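Local structure of gluconate kinase (Lactobacillus acidophilus, 3LL3) at the interface of chains A and B. The protein phosphorylates xylulose at the expense of ATP, as a sugar kinase of the FGGY family. Sequence-based numbering; all coordinates share one arbitrary frame. Chains: chain A/B, Gluconate kinase.

Contact 1: the interface of chains A and B. Residues chain A 335, 356-358, 477, 481; chain B 353-355, 492.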
# COMPACT_ATOMS: atom_id res chain seq x y z
N ILE A 335 -0.84 4.46 6.31
CA ILE A 335 -0.84 5.51 5.29
C ILE A 335 -1.51 5.05 3.99
O ILE A 335 -1.21 3.97 3.47
CB ILE A 335 0.58 5.99 4.97
CG1 ILE A 335 1.19 6.70 6.17
CG2 ILE A 335 0.57 6.91 3.72
CD1 ILE A 335 0.32 7.81 6.73
N PHE A 356 -1.46 1.56 -0.00
CA PHE A 356 -1.59 1.46 1.45
C PHE A 356 -0.21 1.10 1.95
O PHE A 356 0.32 0.07 1.55
CB PHE A 356 -2.53 0.32 1.86
CG PHE A 356 -4.00 0.63 1.69
CD1 PHE A 356 -4.70 1.33 2.67
CD2 PHE A 356 -4.69 0.20 0.56
CE1 PHE A 356 -6.05 1.60 2.54
CE2 PHE A 356 -6.05 0.47 0.40
CZ PHE A 356 -6.73 1.19 1.38
N VAL A 357 0.37 1.89 2.84
CA VAL A 357 1.67 1.53 3.43
C VAL A 357 1.65 1.56 4.96
O VAL A 357 1.22 2.54 5.56
CB VAL A 357 2.83 2.42 2.90
CG1 VAL A 357 4.18 2.00 3.52
CG2 VAL A 357 2.90 2.38 1.38
N GLY A 358 2.14 0.48 5.58
CA GLY A 358 2.20 0.40 7.03
C GLY A 358 1.31 -0.65 7.66
O GLY A 358 0.93 -0.54 8.81
N LEU A 477 4.75 11.58 8.46
CA LEU A 477 4.91 10.20 8.01
C LEU A 477 4.25 10.01 6.63
O LEU A 477 4.79 9.33 5.77
CB LEU A 477 4.31 9.22 9.02
CG LEU A 477 4.29 7.74 8.64
CD1 LEU A 477 5.68 7.23 8.33
CD2 LEU A 477 3.64 6.92 9.75
N ILE A 481 6.27 8.66 3.23
CA ILE A 481 5.89 7.54 2.36
C ILE A 481 5.70 8.02 0.91
O ILE A 481 6.13 7.38 -0.05
CB ILE A 481 4.62 6.84 2.88
CG1 ILE A 481 4.81 6.37 4.32
CG2 ILE A 481 4.23 5.68 1.97
CD1 ILE A 481 6.10 5.61 4.59
N ARG B 353 6.59 -3.57 7.68
CA ARG B 353 5.14 -3.66 7.61
C ARG B 353 4.72 -3.99 6.19
O ARG B 353 5.55 -3.98 5.29
CB ARG B 353 4.52 -2.34 8.10
CG ARG B 353 4.57 -2.21 9.64
CD ARG B 353 4.38 -0.77 10.07
NE ARG B 353 3.87 -0.66 11.43
CZ ARG B 353 4.62 -0.76 12.52
NH1 ARG B 353 5.94 -0.97 12.40
NH2 ARG B 353 4.06 -0.65 13.72
N GLY B 354 3.45 -4.33 5.97
CA GLY B 354 2.99 -4.67 4.63
C GLY B 354 2.51 -3.47 3.82
O GLY B 354 2.22 -2.40 4.36
N SER B 355 2.41 -3.65 2.51
CA SER B 355 1.94 -2.57 1.64
C SER B 355 1.24 -3.11 0.41
O SER B 355 1.62 -4.16 -0.11
CB SER B 355 3.13 -1.72 1.16
OG SER B 355 3.84 -1.15 2.25
N PHE B 492 7.35 4.16 11.45
CA PHE B 492 5.97 3.81 11.86
C PHE B 492 5.82 3.48 13.34
O PHE B 492 4.70 3.20 13.81
CB PHE B 492 5.48 2.57 11.09
CG PHE B 492 5.09 2.83 9.65
CD1 PHE B 492 6.02 2.71 8.64
CD2 PHE B 492 3.79 3.15 9.32
CE1 PHE B 492 5.68 2.92 7.33
CE2 PHE B 492 3.43 3.38 8.00
CZ PHE B 492 4.38 3.26 7.00
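Two copies of an FGGY-family kinase meet here through antiparallel edge strands, 354-359 of each chain, and a phenylalanine that one copy plugs into the other; the contact helps hold the deposited dimer together, although the structure alone does not show that this pair forms in solution. A:Val357 and B:Ser355 form an antiparallel beta bridge, and the amide N of A:Gly358 donates to the carbonyl O of B:Gly354 at 3.1 Å. Beyond the strands, the ring of B:Phe492, turned with chi2 at 90°, lies in an apolar cleft of chain A. Its CE2 comes to 3.4 Å from A:Gly358 CA, where the lack of a side chain lets the rim approach the backbone. A:Leu477, from helix 465-485, sets CD1 over the ring centre, 4.3 Å above the plane, while A:Ile481 meets the ring tip to tip, CD1 to CZ at 3.8 Å. A:Val357 reaches CZ with CG1, which lies anti to its backbone N (chi1 -179°). An alanine in place of B:Phe492 would probably open a gap between strand and helix, leaving A:Leu477 and A:Ile481 without their aromatic partner. The site thus joins strand pairing to burial of the phenylalanine near one chain's C-terminus against its neighbour.

Contact 2: the interface of chains A and B. Residues chain A 339-340, 353-354, 492; chain B 358-360.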
# COMPACT_ATOMS: atom_id res chain seq x y z
N TYR A 339 -3.46 8.39 -4.83
CA TYR A 339 -3.28 8.74 -6.24
C TYR A 339 -3.78 7.72 -7.25
O TYR A 339 -3.05 7.37 -8.18
CB TYR A 339 -1.83 9.03 -6.52
CG TYR A 339 -1.13 9.82 -5.45
CD1 TYR A 339 -1.63 11.04 -5.01
CD2 TYR A 339 0.08 9.39 -4.95
CE1 TYR A 339 -0.94 11.78 -4.05
CE2 TYR A 339 0.75 10.10 -3.99
CZ TYR A 339 0.25 11.29 -3.54
OH TYR A 339 0.97 11.98 -2.59
N LEU A 340 -5.02 7.27 -7.11
CA LEU A 340 -5.58 6.27 -8.02
C LEU A 340 -5.58 6.67 -9.52
O LEU A 340 -5.19 5.88 -10.37
CB LEU A 340 -6.98 5.83 -7.55
CG LEU A 340 -7.00 4.56 -6.66
CD1 LEU A 340 -6.08 4.74 -5.49
CD2 LEU A 340 -8.39 4.29 -6.17
N ARG A 353 0.19 6.23 -8.77
CA ARG A 353 -0.84 5.26 -8.42
C ARG A 353 -1.03 5.27 -6.90
O ARG A 353 -0.24 5.87 -6.19
CB ARG A 353 -0.45 3.88 -8.94
CG ARG A 353 -0.58 3.76 -10.46
CD ARG A 353 0.12 2.51 -10.95
NE ARG A 353 -0.68 1.79 -11.93
CZ ARG A 353 -0.48 1.84 -13.24
NH1 ARG A 353 0.51 2.58 -13.72
NH2 ARG A 353 -1.26 1.15 -14.06
N GLY A 354 -2.08 4.64 -6.41
CA GLY A 354 -2.36 4.65 -4.98
C GLY A 354 -1.63 3.55 -4.21
O GLY A 354 -1.22 2.56 -4.81
N PHE A 492 5.35 1.00 -13.19
CA PHE A 492 4.08 0.29 -13.34
C PHE A 492 3.54 0.25 -14.77
O PHE A 492 2.45 -0.29 -15.02
CB PHE A 492 3.01 0.88 -12.40
CG PHE A 492 3.26 0.56 -10.96
CD1 PHE A 492 4.12 1.34 -10.20
CD2 PHE A 492 2.70 -0.57 -10.37
CE1 PHE A 492 4.38 1.02 -8.86
CE2 PHE A 492 2.96 -0.90 -9.04
CZ PHE A 492 3.80 -0.10 -8.29
N GLY B 358 0.61 0.43 -6.14
CA GLY B 358 0.24 0.41 -7.55
C GLY B 358 -1.25 0.40 -7.80
O GLY B 358 -1.70 -0.08 -8.83
N LEU B 359 -2.04 0.92 -6.86
CA LEU B 359 -3.49 0.90 -6.99
C LEU B 359 -4.06 1.88 -8.02
O LEU B 359 -3.64 3.02 -8.15
CB LEU B 359 -4.17 1.17 -5.64
CG LEU B 359 -4.04 0.12 -4.53
CD1 LEU B 359 -4.45 0.71 -3.19
CD2 LEU B 359 -4.88 -1.11 -4.85
N THR B 360 -5.08 1.39 -8.70
CA THR B 360 -5.74 2.08 -9.78
C THR B 360 -7.19 1.69 -9.66
O THR B 360 -7.51 0.70 -8.99
CB THR B 360 -5.15 1.53 -11.08
OG1 THR B 360 -4.14 2.42 -11.58
CG2 THR B 360 -6.17 1.31 -12.08
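A:Gly354 and B:Leu359 pair as an antiparallel beta bridge between edge strands of two FGGY-family kinase subunits, and the tight part of the contact is almost wholly backbone. The amide N of A:Gly354 gives a nearly straight bond (172° at H) to a lone pair of the B:Leu359 carbonyl O, 2.8 Å away. In return the carbonyl O of A:Gly354 accepts two donors, B:Leu359 N at 2.7 Å, tilted out of the carbonyl plane, and B:Gly358 N as the second. Glycine suits B:Gly358: its phi of 110° is one that residues with a side chain seldom adopt, and its bare CA takes the rim of A:Phe492, the twin of the ring contact made with the chains exchanged. The side chains around this core fit less closely. A:Leu340 and B:Leu359 lie alongside each other, pointing the same way, with A:Leu340 CD1 4.0 Å from B:Leu359 CB. At the looser margin A:Arg353 crosses B:Thr360 obliquely, its CG anti to the carbonyl carbon and its chain bent at chi3 (136°). The guanidinium NE stays 3.5 Å from the B:Thr360 hydroxyl OG1, a polar approach rather than a firm bond, while the aliphatic stem does the packing, CB resting 3.4 Å from B:Leu359 O.

Contact 3: the interface of chains A and B. Residues chain A 357, 481, 484-485; chain B 484-485, 488.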
# COMPACT_ATOMS: atom_id res chain seq x y z
N VAL A 357 0.37 1.89 2.84
CA VAL A 357 1.67 1.53 3.43
C VAL A 357 1.65 1.56 4.96
O VAL A 357 1.22 2.54 5.56
CB VAL A 357 2.83 2.42 2.90
CG1 VAL A 357 4.18 2.00 3.52
CG2 VAL A 357 2.90 2.38 1.38
N ILE A 481 6.27 8.66 3.23
CA ILE A 481 5.89 7.54 2.36
C ILE A 481 5.70 8.02 0.91
O ILE A 481 6.13 7.38 -0.05
CB ILE A 481 4.62 6.84 2.88
CG1 ILE A 481 4.81 6.37 4.32
CG2 ILE A 481 4.23 5.68 1.97
CD1 ILE A 481 6.10 5.61 4.59
N ALA A 484 9.08 8.50 -0.52
CA ALA A 484 9.80 7.25 -0.74
C ALA A 484 9.40 6.62 -2.06
O ALA A 484 10.21 6.02 -2.76
CB ALA A 484 9.56 6.27 0.40
N LEU A 485 8.13 6.80 -2.42
CA LEU A 485 7.57 6.18 -3.62
C LEU A 485 7.51 7.11 -4.84
O LEU A 485 7.19 6.66 -5.92
CB LEU A 485 6.16 5.63 -3.33
CG LEU A 485 6.15 4.38 -2.42
CD1 LEU A 485 4.74 4.09 -1.96
CD2 LEU A 485 6.75 3.19 -3.17
N ALA B 484 12.34 0.43 -2.60
CA ALA B 484 11.90 1.81 -2.41
C ALA B 484 11.49 2.05 -0.96
O ALA B 484 11.75 3.11 -0.41
CB ALA B 484 10.73 2.12 -3.34
N LEU B 485 10.87 1.06 -0.35
CA LEU B 485 10.32 1.21 1.00
C LEU B 485 11.21 0.65 2.12
O LEU B 485 10.90 0.81 3.30
CB LEU B 485 8.92 0.57 1.09
CG LEU B 485 7.79 1.26 0.31
CD1 LEU B 485 6.58 0.36 0.15
CD2 LEU B 485 7.39 2.58 0.98
N SER B 488 11.98 2.82 5.10
CA SER B 488 10.91 3.67 5.62
C SER B 488 10.16 3.11 6.82
O SER B 488 9.27 3.77 7.34
CB SER B 488 9.92 3.99 4.49
OG SER B 488 10.52 4.85 3.53
O HOH W 1 12.66 5.26 -1.73
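A:Leu485 and B:Leu485 meet across the local two-fold, where the C-terminal ends of helices 465-485 from two FGGY-family kinase subunits come together. Their side chains run slantwise past each other and interlock by their branches: A:Leu485 CG lies 4.0 Å from B:Leu485 CD2, and A:Leu485 CD2 lies 4.1 Å from B:Leu485 CG. In both copies CG is anti to the carbonyl carbon (chi1 -71° in A, -69° in B), a matching choice that lets each forked end sit beside the other's branch point. Leucine suits this place because its branched end lets one methyl, CD2, touch the partner's branch point and a second neighbour at once. The CD2 of B:Leu485 also faces A:Val357 tip to tip, with CG1 at 4.1 Å, while A:Leu485 CD2 turns to the B:Ala484 methyl. The small alanines probably allow the helix ends to come this close. A:Ala484 points its CB at the hydroxyl OG of B:Ser488, 3.6 Å away, a van der Waals contact, since a methyl cannot hydrogen bond to the hydroxyl. B:Ser488 also sets its CB near CD1 of A:Ile481. Direct polar bonding between the chains is absent from this patch; instead a water links the two Ala484 carbonyls, 2.8 Å from A:Ala484 O and 2.7 Å from B:Ala484 O.

The C-alpha centres of contact 1 and contact 3 lie about 7 Å apart, and the two share A:Val357, which faces both the phenylalanine and B:Leu485, and A:Ile481, which faces the phenylalanine and B:Ser488. Contact 2 sits about 14 Å from the centre of each. Strand 354-359 runs through all three, and helix 465-485 through contacts 1 and 3. Contacts 1 and 2 both use Arg353, Gly354, Gly358 and Phe492 with the chains exchanged, so they are largely symmetry counterparts on either side of the leucine crossing, and the pairing is likely to form as one unit.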